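Local coordinates for protein coproheme decarboxylase (Thermus thermophilus, PDB 1VDH) that catalyses the hydrogen peroxide-dependent decarboxylation of Fe-coproporphyrin III to heme b, the last step of coproporphyrin-dependent heme synthesis, at residues 9-17 and 128-136; 63-74 and 232-243. All blocks are in the same frame, centred on the assembly; numbering follows the deposited sequence.

Contact 1. Residues 9-17 and 128-136; sequences THTLEGWHV and VKPRLTPRV
Trp15 carries its CG anti to the carbonyl carbon and beside the backbone N (chi1 -84°), which lays the indole across Thr133. Thr133 keeps OG1 between its own backbone N and carbonyl carbon, leaving CB and CG2 to meet the ring. Thr133 CB sits over the six-membered ring of Trp15, 3.6 Å from its centroid, in a CH-pi contact. Thr133 CG2 covers the same face nearer the pyrrole part, 3.6 Å from Trp15 NE1. At the indole edge, Pro134 O approaches Trp15 CZ3 to 3.4 Å. Arg135 bends at chi2 and brings its guanidinium to the outer end of the indole, where Trp15 CH2 lies over its centre, 3.7 Å from Arg135 CZ. The two planes are 48° apart, well short of a parallel stack. Arg135 NH2 also donates to Thr133 O at 2.9 Å, in the carbonyl plane, a bond that probably limits its turning, although Thr133 O lies 22° out of the guanidinium plane. The backbones join through one bond, Trp15 N to Leu132 O at 2.9 Å. Gly14 CA adds a C-H...O contact to Leu132 O, and a CB at Gly14 would clash with that oxygen. Farther along, Leu132 CD2 packs on Leu12 CB, and Leu12 CD1 meets Val128 CG1 at 3.8 Å. Glu13 points away from the loop and forms a salt bridge with Lys211 of a second subunit. With an alanine in place of Trp15, Thr133 would probably lose its aromatic cover and the Arg135 guanidinium its support on that face. The contact thus fastens a loop to strand 10-24 by one backbone bond and an indole packed against a threonine, backbone carbonyls and a guanidinium; that loop carries Arg131, predicted to bind Fe-coproporphyrin III.

Contact 2. Residues 63-74 and 232-243; sequences GIYQVVGHKADL and FFVGKYLDEEAL
Two neighbouring antiparallel strands of the chlorite dismutase-family beta barrel, 61-67 and 227-237, meet here, and the turn after each strand joins in. Gln66 and Lys236 form a hydrogen-bonded pair: Gln66 N donates to Lys236 O at 3.0 Å, and Lys236 N to Gln66 O at 2.9 Å. Leu238 N to Ile64 O and Val68 N to Val234 O extend the pairing in both directions. Beyond them, one water links Ile64 N to Leu238 O, and another links Val68 O to Val234 N. Tyr65 and Tyr237 are a non-hydrogen-bonded pair. Tyr237 holds CG anti to its backbone N (chi1 179°), which aims its ring edge at the Tyr65 face. The rings make an offset edge-to-face pair, centroids 5.8 Å apart and planes at 81°. Gly235 pairs with Val67; a CB on it would clash with Tyr65 CB. Both Leu238 methyls pack against Gln66 CB from one side, and CD2 also lies 3.8 Å from Gln66 NE2. Leu74 CD2 fits against Leu238 CD1 at 3.9 Å and against Leu243 CD1 in the helix beginning at Glu240. Asp239 caps that helix, its OD1 accepting from Ala242 N.

At the other end, Lys71 bends at chi3 and chi4 and passes over one face of Phe233, its CE 4.0 Å from the ring centroid. Lys71 NZ then donates to Phe232 O at 2.9 Å. It also forms a salt bridge with Asp194 of a third subunit. The Phe232 ring stacks on Tyr145, the predicted active-site residue. The Asp194 carboxylate of the third subunit probably balances the Lys71 charge, while Phe232 O takes one of its N-H groups. Through Lys71 the loop after strand 61-67 is joined to strand 227-237 and to the third subunit, close to Tyr145.

Overall arrangement
From the N terminus, residues 9-17 start the first long strand, and 63-74 follow after helix 34-56. The chain then runs through strand 102-116 to the loop 128-136, which returns to the first strand and closes contact 1. Only near the C terminus does 232-243 come back to 63-74 and close contact 2. The two closures cross, since their segments alternate along the chain. Their centres are about 24 Å apart, on opposite sides of the chain's centre. Both reach the same curled sheet. Contact 1 fastens the loop 128-136 to strand 10-24, whereas contact 2 joins two strands of the sheet and leads into the last helix. Val136 packs near Gly63, where the two meet.

Contact 1. Residues 9-17 and 128-136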
loop_
_atom_site.group_PDB
_atom_site.type_symbol
_atom_site.label_atom_id
_atom_site.label_comp_id
_atom_site.label_asym_id
_atom_site.label_seq_id
_atom_site.Cartn_x
_atom_site.Cartn_y
_atom_site.Cartn_z
ATOM N N THR A 9 -30.264 -9.289 4.944
ATOM C CA THR A 9 -30.510 -8.610 6.202
ATOM C C THR A 9 -31.382 -7.381 5.955
ATOM O O THR A 9 -31.169 -6.647 4.983
ATOM C CB THR A 9 -29.172 -8.160 6.826
ATOM O OG1 THR A 9 -28.314 -9.300 6.976
ATOM C CG2 THR A 9 -29.394 -7.498 8.181
ATOM N N HIS A 10 -32.379 -7.179 6.818
ATOM C CA HIS A 10 -33.275 -6.024 6.714
ATOM C C HIS A 10 -32.577 -4.818 7.324
ATOM O O HIS A 10 -31.903 -4.942 8.346
ATOM C CB HIS A 10 -34.573 -6.262 7.498
ATOM C CG HIS A 10 -35.284 -7.526 7.133
ATOM N ND1 HIS A 10 -36.061 -7.644 6.002
ATOM C CD2 HIS A 10 -35.342 -8.727 7.757
ATOM C CE1 HIS A 10 -36.569 -8.864 5.944
ATOM N NE2 HIS A 10 -36.147 -9.540 6.997
ATOM N N THR A 11 -32.758 -3.650 6.715
ATOM C CA THR A 11 -32.141 -2.433 7.231
ATOM C C THR A 11 -33.068 -1.226 7.187
ATOM O O THR A 11 -34.028 -1.183 6.415
ATOM C CB THR A 11 -30.853 -2.041 6.447
ATOM O OG1 THR A 11 -31.174 -1.804 5.071
ATOM C CG2 THR A 11 -29.794 -3.126 6.542
ATOM N N LEU A 12 -32.753 -0.256 8.038
ATOM C CA LEU A 12 -33.459 1.010 8.121
ATOM C C LEU A 12 -32.348 2.051 8.070
ATOM O O LEU A 12 -31.391 1.975 8.846
ATOM C CB LEU A 12 -34.221 1.141 9.445
ATOM C CG LEU A 12 -35.438 0.237 9.664
ATOM C CD1 LEU A 12 -36.054 0.540 11.027
ATOM C CD2 LEU A 12 -36.460 0.462 8.559
ATOM N N GLU A 13 -32.447 2.986 7.133
ATOM C CA GLU A 13 -31.439 4.030 6.993
ATOM C C GLU A 13 -31.865 5.319 7.671
ATOM O O GLU A 13 -33.035 5.699 7.615
ATOM C CB GLU A 13 -31.151 4.310 5.514
ATOM C CG GLU A 13 -30.287 3.260 4.826
ATOM C CD GLU A 13 -30.958 1.904 4.734
ATOM O OE1 GLU A 13 -32.105 1.836 4.244
ATOM O OE2 GLU A 13 -30.337 0.907 5.148
ATOM N N GLY A 14 -30.900 5.989 8.297
ATOM C CA GLY A 14 -31.168 7.245 8.970
ATOM C C GLY A 14 -30.319 8.346 8.368
ATOM O O GLY A 14 -30.193 8.445 7.144
ATOM N N TRP A 15 -29.724 9.169 9.224
ATOM C CA TRP A 15 -28.877 10.266 8.768
ATOM C C TRP A 15 -27.639 9.778 8.023
ATOM O O TRP A 15 -27.123 8.689 8.292
ATOM C CB TRP A 15 -28.412 11.116 9.956
ATOM C CG TRP A 15 -29.372 12.181 10.407
ATOM C CD1 TRP A 15 -30.444 12.680 9.715
ATOM C CD2 TRP A 15 -29.328 12.896 11.648
ATOM N NE1 TRP A 15 -31.064 13.667 10.450
ATOM C CE2 TRP A 15 -30.400 13.817 11.641
ATOM C CE3 TRP A 15 -28.485 12.846 12.769
ATOM C CZ2 TRP A 15 -30.653 14.680 12.712
ATOM C CZ3 TRP A 15 -28.736 13.706 13.836
ATOM C CH2 TRP A 15 -29.813 14.611 13.798
ATOM N N HIS A 16 -27.186 10.587 7.069
ATOM C CA HIS A 16 -25.980 10.296 6.304
ATOM C C HIS A 16 -24.842 10.805 7.174
ATOM O O HIS A 16 -25.007 11.772 7.915
ATOM C CB HIS A 16 -26.004 11.016 4.959
ATOM C CG HIS A 16 -27.024 10.468 4.011
ATOM N ND1 HIS A 16 -26.757 10.245 2.677
ATOM C CD2 HIS A 16 -28.307 10.080 4.210
ATOM C CE1 HIS A 16 -27.832 9.746 2.094
ATOM N NE2 HIS A 16 -28.786 9.636 3.001
ATOM N N VAL A 17 -23.694 10.146 7.090
ATOM C CA VAL A 17 -22.553 10.490 7.921
ATOM C C VAL A 17 -21.262 10.707 7.146
ATOM O O VAL A 17 -20.934 9.944 6.238
ATOM C CB VAL A 17 -22.278 9.356 8.943
ATOM C CG1 VAL A 17 -21.267 9.806 9.977
ATOM C CG2 VAL A 17 -23.575 8.895 9.605
ATOM N N VAL A 128 -36.018 2.430 18.403
ATOM C CA VAL A 128 -35.498 2.233 17.053
ATOM C C VAL A 128 -35.382 3.583 16.350
ATOM O O VAL A 128 -34.293 3.996 15.938
ATOM C CB VAL A 128 -36.426 1.300 16.224
ATOM C CG1 VAL A 128 -36.033 1.322 14.750
ATOM C CG2 VAL A 128 -36.354 -0.126 16.760
ATOM N N LYS A 129 -36.507 4.285 16.260
ATOM C CA LYS A 129 -36.561 5.581 15.598
ATOM C C LYS A 129 -35.498 6.593 16.044
ATOM O O LYS A 129 -34.826 7.190 15.204
ATOM C CB LYS A 129 -37.968 6.171 15.724
ATOM C CG LYS A 129 -38.245 7.346 14.805
ATOM C CD LYS A 129 -39.739 7.641 14.760
ATOM C CE LYS A 129 -40.070 8.705 13.727
ATOM N NZ LYS A 129 -41.537 8.970 13.669
ATOM N N PRO A 130 -35.306 6.783 17.367
ATOM C CA PRO A 130 -34.293 7.747 17.816
ATOM C C PRO A 130 -32.872 7.421 17.348
ATOM O O PRO A 130 -32.047 8.322 17.179
ATOM C CB PRO A 130 -34.399 7.671 19.340
ATOM C CG PRO A 130 -35.835 7.311 19.561
ATOM C CD PRO A 130 -36.043 6.236 18.520
ATOM N N ARG A 131 -32.589 6.140 17.130
ATOM C CA ARG A 131 -31.260 5.722 16.686
ATOM C C ARG A 131 -30.966 6.050 15.219
ATOM O O ARG A 131 -29.817 5.965 14.775
ATOM C CB ARG A 131 -31.038 4.233 16.966
ATOM C CG ARG A 131 -30.956 3.889 18.460
ATOM C CD ARG A 131 -30.460 2.469 18.666
ATOM N NE ARG A 131 -30.310 2.092 20.073
ATOM C CZ ARG A 131 -29.263 2.395 20.840
ATOM N NH1 ARG A 131 -29.229 1.985 22.100
ATOM N NH2 ARG A 131 -28.258 3.124 20.366
ATOM N N LEU A 132 -32.001 6.434 14.476
ATOM C CA LEU A 132 -31.847 6.797 13.068
ATOM C C LEU A 132 -31.197 8.171 12.943
ATOM O O LEU A 132 -30.503 8.453 11.970
ATOM C CB LEU A 132 -33.206 6.820 12.360
ATOM C CG LEU A 132 -33.932 5.482 12.198
ATOM C CD1 LEU A 132 -35.335 5.712 11.634
ATOM C CD2 LEU A 132 -33.124 4.570 11.286
ATOM N N THR A 133 -31.397 9.005 13.958
ATOM C CA THR A 133 -30.855 10.358 13.975
ATOM C C THR A 133 -30.060 10.609 15.257
ATOM O O THR A 133 -30.376 11.517 16.031
ATOM C CB THR A 133 -31.999 11.388 13.858
ATOM O OG1 THR A 133 -32.940 11.180 14.920
ATOM C CG2 THR A 133 -32.719 11.221 12.531
ATOM N N PRO A 134 -28.953 9.870 15.443
ATOM C CA PRO A 134 -28.121 10.018 16.641
ATOM C C PRO A 134 -27.343 11.326 16.722
ATOM O O PRO A 134 -26.692 11.743 15.759
ATOM C CB PRO A 134 -27.180 8.818 16.542
ATOM C CG PRO A 134 -26.928 8.732 15.058
ATOM C CD PRO A 134 -28.322 8.947 14.476
ATOM N N ARG A 135 -27.445 11.988 17.868
ATOM C CA ARG A 135 -26.719 13.231 18.095
ATOM C C ARG A 135 -25.358 12.884 18.664
ATOM O O ARG A 135 -25.239 11.985 19.495
ATOM C CB ARG A 135 -27.461 14.137 19.081
ATOM C CG ARG A 135 -28.435 15.108 18.442
ATOM C CD ARG A 135 -29.613 14.396 17.792
ATOM N NE ARG A 135 -30.644 15.348 17.386
ATOM C CZ ARG A 135 -31.811 15.011 16.846
ATOM N NH1 ARG A 135 -32.685 15.958 16.520
ATOM N NH2 ARG A 135 -32.097 13.736 16.607
ATOM N N VAL A 136 -24.333 13.593 18.202
ATOM C CA VAL A 136 -22.968 13.379 18.667
ATOM C C VAL A 136 -22.811 13.975 20.072
ATOM O O VAL A 136 -23.102 15.153 20.282
ATOM C CB VAL A 136 -21.964 14.067 17.713
ATOM C CG1 VAL A 136 -20.561 13.929 18.234
ATOM C CG2 VAL A 136 -22.076 13.477 16.317
#

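Contact 2. Residues 63-74 and 232-243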
loop_
_atom_site.group_PDB
_atom_site.type_symbol
_atom_site.label_atom_id
_atom_site.label_comp_id
_atom_site.label_asym_id
_atom_site.label_seq_id
_atom_site.Cartn_x
_atom_site.Cartn_y
_atom_site.Cartn_z
ATOM N N GLY A 63 -19.364 17.035 15.464
ATOM C CA GLY A 63 -18.379 16.935 16.519
ATOM C C GLY A 63 -17.004 17.152 15.926
ATOM O O GLY A 63 -16.755 16.774 14.777
ATOM N N ILE A 64 -16.131 17.827 16.668
ATOM C CA ILE A 64 -14.760 18.067 16.211
ATOM C C ILE A 64 -13.836 17.459 17.258
ATOM O O ILE A 64 -13.994 17.714 18.455
ATOM C CB ILE A 64 -14.462 19.568 16.013
ATOM C CG1 ILE A 64 -15.354 20.131 14.897
ATOM C CG2 ILE A 64 -12.985 19.771 15.658
ATOM C CD1 ILE A 64 -15.158 21.616 14.618
ATOM N N TYR A 65 -12.869 16.664 16.805
ATOM C CA TYR A 65 -11.967 15.971 17.722
ATOM C C TYR A 65 -10.480 16.117 17.459
ATOM O O TYR A 65 -10.052 16.315 16.322
ATOM C CB TYR A 65 -12.279 14.474 17.703
ATOM C CG TYR A 65 -13.734 14.131 17.878
ATOM C CD1 TYR A 65 -14.224 13.718 19.116
ATOM C CD2 TYR A 65 -14.620 14.201 16.805
ATOM C CE1 TYR A 65 -15.559 13.384 19.284
ATOM C CE2 TYR A 65 -15.960 13.870 16.962
ATOM C CZ TYR A 65 -16.419 13.460 18.206
ATOM O OH TYR A 65 -17.736 13.116 18.368
ATOM N N GLN A 66 -9.698 16.012 18.532
ATOM C CA GLN A 66 -8.244 16.050 18.439
ATOM C C GLN A 66 -7.880 14.572 18.393
ATOM O O GLN A 66 -8.113 13.842 19.354
ATOM C CB GLN A 66 -7.619 16.700 19.675
ATOM C CG GLN A 66 -6.094 16.755 19.609
ATOM C CD GLN A 66 -5.467 17.477 20.789
ATOM O OE1 GLN A 66 -4.266 17.340 21.052
ATOM N NE2 GLN A 66 -6.269 18.260 21.497
ATOM N N VAL A 67 -7.320 14.136 17.270
ATOM C CA VAL A 67 -6.974 12.732 17.070
ATOM C C VAL A 67 -5.505 12.421 17.360
ATOM O O VAL A 67 -4.612 13.091 16.856
ATOM C CB VAL A 67 -7.327 12.294 15.620
ATOM C CG1 VAL A 67 -7.098 10.793 15.430
ATOM C CG2 VAL A 67 -8.774 12.647 15.302
ATOM N N VAL A 68 -5.265 11.384 18.158
ATOM C CA VAL A 68 -3.900 10.988 18.503
ATOM C C VAL A 68 -3.209 10.260 17.347
ATOM O O VAL A 68 -3.864 9.574 16.557
ATOM C CB VAL A 68 -3.888 10.056 19.759
ATOM C CG1 VAL A 68 -4.597 8.728 19.458
ATOM C CG2 VAL A 68 -2.461 9.809 20.233
ATOM N N GLY A 69 -1.897 10.453 17.224
ATOM C CA GLY A 69 -1.137 9.756 16.199
ATOM C C GLY A 69 -0.937 10.431 14.858
ATOM O O GLY A 69 -1.436 11.527 14.620
ATOM N N HIS A 70 -0.233 9.739 13.964
ATOM C CA HIS A 70 0.071 10.269 12.636
ATOM C C HIS A 70 -1.038 10.117 11.603
ATOM O O HIS A 70 -0.965 10.716 10.525
ATOM C CB HIS A 70 1.341 9.616 12.086
ATOM C CG HIS A 70 1.128 8.229 11.554
ATOM N ND1 HIS A 70 0.741 7.175 12.353
ATOM C CD2 HIS A 70 1.231 7.732 10.298
ATOM C CE1 HIS A 70 0.613 6.087 11.613
ATOM N NE2 HIS A 70 0.905 6.398 10.363
ATOM N N LYS A 71 -2.058 9.328 11.922
ATOM C CA LYS A 71 -3.137 9.081 10.975
ATOM C C LYS A 71 -4.046 10.275 10.710
ATOM O O LYS A 71 -4.624 10.381 9.634
ATOM C CB LYS A 71 -3.954 7.853 11.389
ATOM C CG LYS A 71 -3.123 6.568 11.513
ATOM C CD LYS A 71 -4.010 5.327 11.551
ATOM C CE LYS A 71 -5.042 5.375 12.672
ATOM N NZ LYS A 71 -4.454 5.179 14.025
ATOM N N ALA A 72 -4.147 11.174 11.685
ATOM C CA ALA A 72 -4.970 12.380 11.572
ATOM C C ALA A 72 -4.773 13.210 12.831
ATOM O O ALA A 72 -4.394 12.672 13.861
ATOM C CB ALA A 72 -6.445 12.012 11.429
ATOM N N ASP A 73 -5.059 14.508 12.748
ATOM C CA ASP A 73 -4.934 15.415 13.892
ATOM C C ASP A 73 -6.307 15.940 14.304
ATOM O O ASP A 73 -6.574 16.140 15.482
ATOM C CB ASP A 73 -4.025 16.595 13.549
ATOM C CG ASP A 73 -2.597 16.174 13.315
ATOM O OD1 ASP A 73 -1.912 16.813 12.489
ATOM O OD2 ASP A 73 -2.152 15.209 13.968
ATOM N N LEU A 74 -7.167 16.179 13.319
ATOM C CA LEU A 74 -8.509 16.668 13.587
ATOM C C LEU A 74 -9.543 15.866 12.811
ATOM O O LEU A 74 -9.339 15.524 11.644
ATOM C CB LEU A 74 -8.630 18.156 13.216
ATOM C CG LEU A 74 -7.910 19.205 14.076
ATOM C CD1 LEU A 74 -7.903 20.556 13.353
ATOM C CD2 LEU A 74 -8.588 19.334 15.435
ATOM N N PHE A 232 -8.127 2.198 13.163
ATOM C CA PHE A 232 -8.825 2.690 14.351
ATOM C C PHE A 232 -8.313 4.082 14.703
ATOM O O PHE A 232 -7.101 4.299 14.815
ATOM C CB PHE A 232 -8.618 1.752 15.552
ATOM C CG PHE A 232 -9.414 0.477 15.479
ATOM C CD1 PHE A 232 -9.055 -0.539 14.600
ATOM C CD2 PHE A 232 -10.530 0.294 16.290
ATOM C CE1 PHE A 232 -9.802 -1.721 14.528
ATOM C CE2 PHE A 232 -11.281 -0.880 16.227
ATOM C CZ PHE A 232 -10.919 -1.888 15.346
ATOM N N PHE A 233 -9.241 5.024 14.849
ATOM C CA PHE A 233 -8.907 6.408 15.187
ATOM C C PHE A 233 -9.516 6.768 16.531
ATOM O O PHE A 233 -10.693 6.499 16.772
ATOM C CB PHE A 233 -9.489 7.384 14.158
ATOM C CG PHE A 233 -8.927 7.235 12.774
ATOM C CD1 PHE A 233 -7.957 8.111 12.309
ATOM C CD2 PHE A 233 -9.407 6.249 11.916
ATOM C CE1 PHE A 233 -7.474 8.014 11.006
ATOM C CE2 PHE A 233 -8.933 6.145 10.618
ATOM C CZ PHE A 233 -7.964 7.030 10.159
ATOM N N VAL A 234 -8.724 7.374 17.405
ATOM C CA VAL A 234 -9.238 7.792 18.703
ATOM C C VAL A 234 -9.072 9.299 18.821
ATOM O O VAL A 234 -7.999 9.838 18.554
ATOM C CB VAL A 234 -8.525 7.099 19.882
ATOM C CG1 VAL A 234 -9.127 7.579 21.205
ATOM C CG2 VAL A 234 -8.678 5.586 19.780
ATOM N N GLY A 235 -10.152 9.978 19.193
ATOM C CA GLY A 235 -10.095 11.420 19.329
ATOM C C GLY A 235 -10.796 11.940 20.570
ATOM O O GLY A 235 -11.696 11.298 21.106
ATOM N N LYS A 236 -10.333 13.087 21.052
ATOM C CA LYS A 236 -10.909 13.733 22.220
ATOM C C LYS A 236 -11.811 14.859 21.728
ATOM O O LYS A 236 -11.374 15.698 20.943
ATOM C CB LYS A 236 -9.799 14.312 23.104
ATOM C CG LYS A 236 -10.307 15.066 24.324
ATOM C CD LYS A 236 -9.157 15.611 25.146
ATOM C CE LYS A 236 -9.658 16.486 26.287
ATOM N NZ LYS A 236 -10.516 15.733 27.234
ATOM N N TYR A 237 -13.071 14.856 22.162
ATOM C CA TYR A 237 -14.020 15.893 21.759
ATOM C C TYR A 237 -13.495 17.260 22.183
ATOM O O TYR A 237 -13.015 17.423 23.305
ATOM C CB TYR A 237 -15.406 15.650 22.380
ATOM C CG TYR A 237 -16.413 16.724 22.012
ATOM C CD1 TYR A 237 -17.153 16.636 20.835
ATOM C CD2 TYR A 237 -16.570 17.864 22.806
ATOM C CE1 TYR A 237 -18.018 17.659 20.449
ATOM C CE2 TYR A 237 -17.432 18.896 22.428
ATOM C CZ TYR A 237 -18.146 18.787 21.249
ATOM O OH TYR A 237 -18.955 19.822 20.847
ATOM N N LEU A 238 -13.575 18.229 21.276
ATOM C CA LEU A 238 -13.109 19.583 21.546
ATOM C C LEU A 238 -14.242 20.597 21.460
ATOM O O LEU A 238 -14.906 20.692 20.425
ATOM C CB LEU A 238 -12.052 20.001 20.512
ATOM C CG LEU A 238 -10.758 19.204 20.321
ATOM C CD1 LEU A 238 -10.028 19.711 19.084
ATOM C CD2 LEU A 238 -9.881 19.325 21.557
ATOM N N ASP A 239 -14.494 21.333 22.542
ATOM C CA ASP A 239 -15.509 22.381 22.472
ATOM C C ASP A 239 -14.798 23.590 21.858
ATOM O O ASP A 239 -13.614 23.497 21.513
ATOM C CB ASP A 239 -16.146 22.701 23.842
ATOM C CG ASP A 239 -15.134 23.087 24.922
ATOM O OD1 ASP A 239 -13.978 23.448 24.626
ATOM O OD2 ASP A 239 -15.524 23.047 26.107
ATOM N N GLU A 240 -15.485 24.723 21.744
ATOM C CA GLU A 240 -14.870 25.900 21.140
ATOM C C GLU A 240 -13.555 26.334 21.795
ATOM O O GLU A 240 -12.560 26.565 21.103
ATOM C CB GLU A 240 -15.854 27.068 21.094
ATOM C CG GLU A 240 -15.388 28.194 20.181
ATOM C CD GLU A 240 -16.343 29.370 20.159
ATOM O OE1 GLU A 240 -17.537 29.166 19.854
ATOM O OE2 GLU A 240 -15.897 30.496 20.450
ATOM N N GLU A 241 -13.542 26.422 23.123
ATOM C CA GLU A 241 -12.335 26.823 23.845
ATOM C C GLU A 241 -11.197 25.820 23.687
ATOM O O GLU A 241 -10.038 26.213 23.568
ATOM C CB GLU A 241 -12.633 27.041 25.333
ATOM C CG GLU A 241 -13.417 28.313 25.633
ATOM C CD GLU A 241 -12.698 29.569 25.166
ATOM O OE1 GLU A 241 -13.243 30.275 24.290
ATOM O OE2 GLU A 241 -11.587 29.848 25.671
ATOM N N ALA A 242 -11.530 24.529 23.703
ATOM C CA ALA A 242 -10.528 23.479 23.549
ATOM C C ALA A 242 -9.869 23.562 22.170
ATOM O O ALA A 242 -8.648 23.451 22.057
ATOM C CB ALA A 242 -11.160 22.099 23.759
ATOM N N LEU A 243 -10.674 23.764 21.127
ATOM C CA LEU A 243 -10.139 23.877 19.766
ATOM C C LEU A 243 -9.257 25.117 19.668
ATOM O O LEU A 243 -8.184 25.085 19.054
ATOM C CB LEU A 243 -11.270 23.945 18.733
ATOM C CG LEU A 243 -10.851 24.083 17.262
ATOM C CD1 LEU A 243 -9.874 22.969 16.878
ATOM C CD2 LEU A 243 -12.085 24.049 16.366
HETATM O O HOH W 1 -16.839 20.074 18.383
HETATM O O HOH W 2 -6.061 7.794 16.340
#